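Local coordinates for protein Non-ribosomal peptide synthetase (Methanobrevibacter ruminantium, PDB 6VTJ) that probably carries a peptide on the phosphopantetheine arm of its carrier domain and releases it by NAD(P)H-dependent reduction of the thioester in a reductase domain, at residues C21-S26 with S50-E55; N341-I346 with R397-A402; Q420-N425 with Q431-A436. One frame throughout, in Å; residues are numbered along the deposited sequence.

Contact 1: residues C21-S26 with S50-E55; sequences CAIFSS and SKLIIE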
# COMPACT_ATOMS: atom_id res chain seq x y z
N CYS A 21 -29.51 -3.44 13.48
CA CYS A 21 -30.32 -2.81 12.44
C CYS A 21 -30.59 -1.35 12.76
O CYS A 21 -30.52 -0.50 11.87
CB CYS A 21 -31.65 -3.54 12.29
SG CYS A 21 -31.52 -5.10 11.46
N ALA A 22 -30.91 -1.04 14.02
CA ALA A 22 -31.21 0.34 14.36
C ALA A 22 -29.98 1.22 14.21
O ALA A 22 -30.09 2.38 13.80
CB ALA A 22 -31.76 0.45 15.78
N ILE A 23 -28.81 0.68 14.54
CA ILE A 23 -27.57 1.44 14.38
C ILE A 23 -27.30 1.72 12.90
O ILE A 23 -27.01 2.85 12.51
CB ILE A 23 -26.40 0.72 15.05
CG1 ILE A 23 -26.60 0.67 16.57
CG2 ILE A 23 -25.12 1.42 14.72
CD1 ILE A 23 -25.60 -0.18 17.30
N PHE A 24 -27.37 0.67 12.06
CA PHE A 24 -27.29 0.88 10.61
C PHE A 24 -28.19 2.03 10.19
O PHE A 24 -27.75 2.99 9.55
CB PHE A 24 -27.70 -0.38 9.85
CG PHE A 24 -26.60 -1.38 9.63
CD1 PHE A 24 -25.65 -1.63 10.60
CD2 PHE A 24 -26.56 -2.12 8.45
CE1 PHE A 24 -24.65 -2.59 10.40
CE2 PHE A 24 -25.58 -3.07 8.23
CZ PHE A 24 -24.62 -3.31 9.21
N SER A 25 -29.47 1.96 10.57
CA SER A 25 -30.43 2.94 10.06
C SER A 25 -30.13 4.35 10.58
O SER A 25 -30.33 5.33 9.86
CB SER A 25 -31.85 2.52 10.43
OG SER A 25 -32.28 3.17 11.61
N SER A 26 -29.66 4.48 11.82
CA SER A 26 -29.37 5.80 12.36
C SER A 26 -28.10 6.38 11.74
O SER A 26 -28.04 7.58 11.44
CB SER A 26 -29.23 5.71 13.87
OG SER A 26 -28.78 6.94 14.40
N SER A 50 -16.42 3.18 9.77
CA SER A 50 -15.71 3.48 11.00
C SER A 50 -16.64 4.09 12.03
O SER A 50 -16.52 3.82 13.23
CB SER A 50 -14.51 4.40 10.74
OG SER A 50 -14.89 5.69 10.31
N LYS A 51 -17.60 4.91 11.59
CA LYS A 51 -18.61 5.41 12.51
C LYS A 51 -19.46 4.26 13.03
O LYS A 51 -19.80 4.22 14.22
CB LYS A 51 -19.49 6.46 11.83
CG LYS A 51 -18.72 7.46 10.99
N LEU A 52 -19.81 3.32 12.16
CA LEU A 52 -20.51 2.12 12.59
C LEU A 52 -19.74 1.42 13.71
O LEU A 52 -20.32 1.06 14.75
CB LEU A 52 -20.72 1.17 11.41
CG LEU A 52 -21.28 -0.19 11.82
CD1 LEU A 52 -22.62 -0.00 12.46
CD2 LEU A 52 -21.40 -1.08 10.62
N ILE A 53 -18.43 1.23 13.52
CA ILE A 53 -17.63 0.52 14.52
C ILE A 53 -17.60 1.31 15.82
O ILE A 53 -17.71 0.75 16.91
CB ILE A 53 -16.20 0.26 13.99
CG1 ILE A 53 -16.20 -0.78 12.86
CG2 ILE A 53 -15.29 -0.19 15.12
CD1 ILE A 53 -16.55 -2.19 13.32
N ILE A 54 -17.42 2.63 15.73
CA ILE A 54 -17.40 3.45 16.93
C ILE A 54 -18.72 3.32 17.68
O ILE A 54 -18.74 3.18 18.91
CB ILE A 54 -17.07 4.91 16.58
CG1 ILE A 54 -15.65 5.02 16.04
CG2 ILE A 54 -17.26 5.82 17.81
CD1 ILE A 54 -15.37 6.31 15.31
N GLU A 55 -19.84 3.33 16.96
CA GLU A 55 -21.14 3.22 17.62
C GLU A 55 -21.31 1.86 18.29
O GLU A 55 -21.81 1.79 19.42
CB GLU A 55 -22.27 3.46 16.61
CG GLU A 55 -22.58 4.91 16.40
CD GLU A 55 -22.88 5.66 17.70
OE1 GLU A 55 -23.53 5.07 18.59
OE2 GLU A 55 -22.44 6.83 17.83
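Helix segments 21-26 and 50-55 run roughly antiparallel, at 136° between their N-to-C directions, with axes 10.4 Å apart; the CA atoms of Phe24 and Leu52 are the nearest pair, 7.2 Å apart. Leu52 carries most of the contact, touching both Ile23 and Phe24. Its CG stands anti to the backbone N (chi1 172°), and this carries the two methyls toward the other helix. CD1 meets Ile23 CG2 at 3.7 Å, and the two side chains cross at about a right angle. CD2 lies 3.6 Å from Phe24 CE1 and approaches the ring obliquely. Phe24 leaves its backbone pointing away from the partner helix, yet the ring swings back and brings CD1 and CE1 against the leucine. Ile23 CG2 also meets CB of the partly exposed Glu55 at 4.0 Å. Phe39 packs edge-to-face with Phe24, and Ile68 of helix 65-70 touches both Phe24 and Leu52. With an alanine in place of Phe24, Leu52 CD2 and the Phe39 ring would probably lose their shared partner, leaving a gap in the core. This is the apolar packing of the carrier-protein helical bundle, in which helix 46-58 starts at Ser46 of the phosphopantetheine pocket.

Contact 2: residues N341-I346 with R397-A402; sequences NNIKTI and RDIVDA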
# COMPACT_ATOMS: atom_id res chain seq x y z
N ASN A 341 -3.06 8.90 9.53
CA ASN A 341 -4.30 9.06 10.28
C ASN A 341 -4.17 8.50 11.69
O ASN A 341 -4.80 9.01 12.63
CB ASN A 341 -5.48 8.38 9.55
CG ASN A 341 -5.99 9.20 8.38
OD1 ASN A 341 -5.93 10.43 8.38
ND2 ASN A 341 -6.48 8.51 7.36
N ASN A 342 -3.37 7.45 11.85
CA ASN A 342 -3.04 6.96 13.18
C ASN A 342 -2.31 8.03 13.98
O ASN A 342 -2.66 8.29 15.15
CB ASN A 342 -2.20 5.68 13.04
CG ASN A 342 -1.44 5.34 14.30
OD1 ASN A 342 -1.98 4.68 15.20
N ILE A 343 -1.32 8.69 13.36
CA ILE A 343 -0.65 9.84 14.00
C ILE A 343 -1.66 10.95 14.34
O ILE A 343 -1.53 11.63 15.37
CB ILE A 343 0.46 10.38 13.08
CG1 ILE A 343 1.47 9.29 12.73
CG2 ILE A 343 1.14 11.55 13.73
CD1 ILE A 343 2.30 8.86 13.88
N LYS A 344 -2.63 11.18 13.46
CA LYS A 344 -3.64 12.21 13.73
C LYS A 344 -4.43 11.85 14.98
O LYS A 344 -4.74 12.72 15.80
CB LYS A 344 -4.60 12.35 12.54
CG LYS A 344 -5.40 13.64 12.55
CD LYS A 344 -6.69 13.53 11.73
CE LYS A 344 -6.50 14.08 10.35
NZ LYS A 344 -7.51 15.12 10.00
N THR A 345 -4.81 10.58 15.11
CA THR A 345 -5.54 10.18 16.31
C THR A 345 -4.70 10.40 17.55
O THR A 345 -5.20 10.90 18.57
CB THR A 345 -5.98 8.73 16.22
OG1 THR A 345 -7.10 8.63 15.33
CG2 THR A 345 -6.40 8.21 17.58
N ILE A 346 -3.41 10.05 17.48
CA ILE A 346 -2.55 10.26 18.64
C ILE A 346 -2.53 11.73 19.01
O ILE A 346 -2.58 12.11 20.19
CB ILE A 346 -1.13 9.71 18.37
CG1 ILE A 346 -1.09 8.20 18.53
CG2 ILE A 346 -0.13 10.33 19.31
CD1 ILE A 346 0.20 7.57 18.01
N ARG A 397 8.05 8.02 19.19
CA ARG A 397 8.60 9.08 20.02
C ARG A 397 9.31 10.11 19.16
O ARG A 397 9.21 11.32 19.42
CB ARG A 397 9.55 8.51 21.07
CG ARG A 397 8.91 7.49 22.01
CD ARG A 397 9.91 6.99 23.06
NE ARG A 397 9.26 6.09 23.98
CZ ARG A 397 9.17 4.77 23.80
NH1 ARG A 397 9.73 4.20 22.74
NH2 ARG A 397 8.52 4.03 24.69
N ASP A 398 10.01 9.67 18.11
CA ASP A 398 10.61 10.62 17.18
C ASP A 398 9.54 11.47 16.52
O ASP A 398 9.66 12.71 16.43
CB ASP A 398 11.42 9.87 16.13
CG ASP A 398 12.62 9.18 16.70
OD1 ASP A 398 13.40 9.85 17.40
OD2 ASP A 398 12.78 7.96 16.45
N ILE A 399 8.46 10.81 16.07
CA ILE A 399 7.41 11.54 15.39
C ILE A 399 6.74 12.51 16.35
O ILE A 399 6.52 13.68 16.01
CB ILE A 399 6.38 10.58 14.78
CG1 ILE A 399 6.98 9.90 13.54
CG2 ILE A 399 5.12 11.34 14.43
CD1 ILE A 399 6.71 8.42 13.50
N VAL A 400 6.45 12.06 17.57
CA VAL A 400 5.77 12.94 18.53
C VAL A 400 6.70 14.06 19.00
O VAL A 400 6.23 15.17 19.25
CB VAL A 400 5.20 12.10 19.69
CG1 VAL A 400 4.92 12.96 20.90
CG2 VAL A 400 3.90 11.44 19.26
N ASP A 401 8.01 13.81 19.09
CA ASP A 401 8.93 14.91 19.39
C ASP A 401 8.83 15.99 18.32
O ASP A 401 8.82 17.18 18.64
CB ASP A 401 10.37 14.41 19.49
CG ASP A 401 10.62 13.59 20.75
OD1 ASP A 401 9.72 13.53 21.63
OD2 ASP A 401 11.71 12.96 20.85
N ALA A 402 8.75 15.58 17.05
CA ALA A 402 8.56 16.57 15.98
C ALA A 402 7.20 17.27 16.07
O ALA A 402 7.10 18.48 15.87
CB ALA A 402 8.72 15.90 14.62
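Ile343 and Ile399 lead a buried, wholly apolar helix-to-helix contact in the reductase part of the chain, between helix 338-349 and helix 396-403. No hydrogen bond crosses it. The nearest CA atoms, those of Ile343 and Ile399, are 8.4 Å apart; the backbones stay well apart and only methyl groups meet. Both isoleucines leave the backbone toward the other helix. Ile399 CG2 lies 3.8 Å from Ile343 CD1 and 4.0 Å from Ile343 CG2. One methyl is thus received by both branches of the other isoleucine. The second torsion of Ile343 (chi2 -69°) bends the chain instead of extending it, leaving CD1 and CG2 both within reach of Ile399 CG2. The two side chains cross at about a right angle. One turn further along helix 338-349, Ile346 CG2 meets Val400 CG2 at 4.2 Å, a lighter touch between single methyls. Here too the side chains lie across each other. Ile410 touches both Ile346 and Val400, extending the apolar cluster. Helix 396-403 follows strand 394-395, which pairs antiparallel with strand 360-365; Phe481 of helix 474-485 packs on Ile399, and Met352 of the short strand 351-352 on Ile346 and Val400.

Contact 3: residues Q420-N425 with Q431-A436; sequences QIYEQN and QGIITA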
# COMPACT_ATOMS: atom_id res chain seq x y z
N GLN A 420 -8.20 5.00 29.54
CA GLN A 420 -9.11 6.00 30.09
C GLN A 420 -9.33 7.11 29.07
O GLN A 420 -10.45 7.57 28.87
CB GLN A 420 -8.55 6.58 31.39
CG GLN A 420 -8.85 5.74 32.62
CD GLN A 420 -8.15 6.25 33.86
OE1 GLN A 420 -7.97 7.46 34.03
NE2 GLN A 420 -7.74 5.34 34.73
N ILE A 421 -8.25 7.54 28.43
CA ILE A 421 -8.32 8.59 27.42
C ILE A 421 -9.05 8.08 26.19
O ILE A 421 -9.82 8.82 25.56
CB ILE A 421 -6.92 9.08 27.01
CG1 ILE A 421 -6.16 9.62 28.23
CG2 ILE A 421 -7.02 10.14 25.92
CD1 ILE A 421 -4.79 10.17 27.90
N TYR A 422 -8.81 6.82 25.84
CA TYR A 422 -9.46 6.21 24.68
C TYR A 422 -10.96 6.08 24.93
O TYR A 422 -11.77 6.39 24.05
CB TYR A 422 -8.85 4.84 24.39
CG TYR A 422 -9.68 3.98 23.47
CD1 TYR A 422 -9.61 4.14 22.09
CD2 TYR A 422 -10.53 3.01 23.97
CE1 TYR A 422 -10.37 3.36 21.24
CE2 TYR A 422 -11.30 2.22 23.13
CZ TYR A 422 -11.21 2.40 21.77
OH TYR A 422 -11.97 1.62 20.92
N GLU A 423 -11.32 5.62 26.12
CA GLU A 423 -12.72 5.45 26.48
C GLU A 423 -13.44 6.79 26.39
O GLU A 423 -14.58 6.86 25.91
CB GLU A 423 -12.84 4.88 27.90
CG GLU A 423 -13.10 3.38 27.95
CD GLU A 423 -12.64 2.76 29.25
OE1 GLU A 423 -12.62 3.47 30.28
OE2 GLU A 423 -12.30 1.56 29.25
N GLN A 424 -12.78 7.84 26.84
CA GLN A 424 -13.36 9.18 26.80
C GLN A 424 -13.40 9.78 25.40
O GLN A 424 -13.88 10.91 25.24
CB GLN A 424 -12.57 10.11 27.74
CG GLN A 424 -12.69 9.75 29.22
N ASN A 425 -12.89 9.09 24.37
CA ASN A 425 -12.92 9.66 23.02
C ASN A 425 -13.56 8.74 21.99
O ASN A 425 -13.07 8.57 20.87
CB ASN A 425 -11.53 10.03 22.56
CG ASN A 425 -11.11 11.33 23.12
OD1 ASN A 425 -11.32 12.37 22.51
ND2 ASN A 425 -10.55 11.30 24.33
N GLN A 431 -11.11 7.77 14.75
CA GLN A 431 -11.32 7.25 13.40
C GLN A 431 -10.03 6.67 12.83
O GLN A 431 -10.01 5.53 12.34
CB GLN A 431 -11.85 8.36 12.50
CG GLN A 431 -11.88 7.99 11.01
CD GLN A 431 -12.75 8.94 10.21
OE1 GLN A 431 -13.90 9.20 10.58
NE2 GLN A 431 -12.21 9.47 9.12
N GLY A 432 -8.94 7.43 12.94
CA GLY A 432 -7.63 7.01 12.50
C GLY A 432 -7.35 5.59 12.94
O GLY A 432 -7.34 4.68 12.10
N ILE A 433 -7.24 5.38 14.25
CA ILE A 433 -6.81 4.05 14.68
C ILE A 433 -7.90 3.03 14.35
O ILE A 433 -7.59 1.86 14.10
CB ILE A 433 -6.43 4.03 16.17
CG1 ILE A 433 -7.56 4.56 17.04
CG2 ILE A 433 -5.17 4.83 16.40
CD1 ILE A 433 -7.29 4.41 18.50
N ILE A 434 -9.16 3.46 14.28
CA ILE A 434 -10.23 2.52 13.97
C ILE A 434 -10.09 2.04 12.53
O ILE A 434 -10.22 0.84 12.25
CB ILE A 434 -11.62 3.12 14.22
CG1 ILE A 434 -11.92 3.23 15.72
CG2 ILE A 434 -12.68 2.26 13.59
CD1 ILE A 434 -11.66 1.96 16.51
N THR A 435 -9.82 2.96 11.59
CA THR A 435 -9.76 2.49 10.20
C THR A 435 -8.49 1.70 9.95
O THR A 435 -8.37 1.06 8.89
CB THR A 435 -9.88 3.64 9.18
OG1 THR A 435 -8.81 4.57 9.38
CG2 THR A 435 -11.22 4.35 9.30
N ALA A 436 -7.56 1.73 10.90
CA ALA A 436 -6.37 0.90 10.89
C ALA A 436 -6.57 -0.43 11.60
O ALA A 436 -5.59 -1.08 11.97
CB ALA A 436 -5.20 1.66 11.52
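Tyr422 reaches across to Ile433 and Ile434, the two residues of helix 431-435 that make this contact. Where helix 415-423 ends, Asn425 turns back on it: ND2 donates to Ile421 O at 2.9 Å in a nearly straight bond (171°), with the acceptor close to the amide plane of Asn425. Asn425 OD1 takes a further bond from Asn429 ND2. Gln431 opens the second helix and packs on Ser50 of helix 46-58. Gly432 follows, and its O accepts the backbone N of Ala436 at 3.2 Å. Ile433 comes next and leaves the backbone toward segment 420-425. Its CD1 lies 4.3 Å from Tyr422 CE1, oblique to the ring. The tyrosine ring is brought there by a first torsion that sets CG opposite the backbone N (chi1 164°). The contact is loose apolar packing, with 87 Å² buried in all and no hydrogen bond across it. It joins two consecutive short helices through the loop 424-430. This corner lies at the interface of carrier and reductase, for Tyr422 also packs on Leu57 of carrier helix 46-58. Ile434 then directs CD1 to within 4.4 Å of Tyr422 OH, while also packing on Ile53 of that helix. Thr435, the last helical residue, touches the phosphopantetheine, and Ala436 is the first residue to leave helical geometry.

Overall arrangement
The contacts follow one another along the chain, each closing before the next opens. Contact 1 lies in the carrier part; contacts 2 and 3 lie in the reductase part. Contact 3 stands between the others, its centre about 16 Å from that of contact 1 and about 14 Å from that of contact 2. Contacts 1 and 2 are about 28 Å apart between centres and do not touch. Helix 431-435 forms one bridge. Its Thr435 CG2 meets Ser50 CB of helix 46-58 at 3.6 Å, and Gly432 and Ile433 pack against helix 338-349. The carrier helix that starts beside the phosphopantetheine is joined here to the reductase, consistent with a carrier docked for thioester delivery.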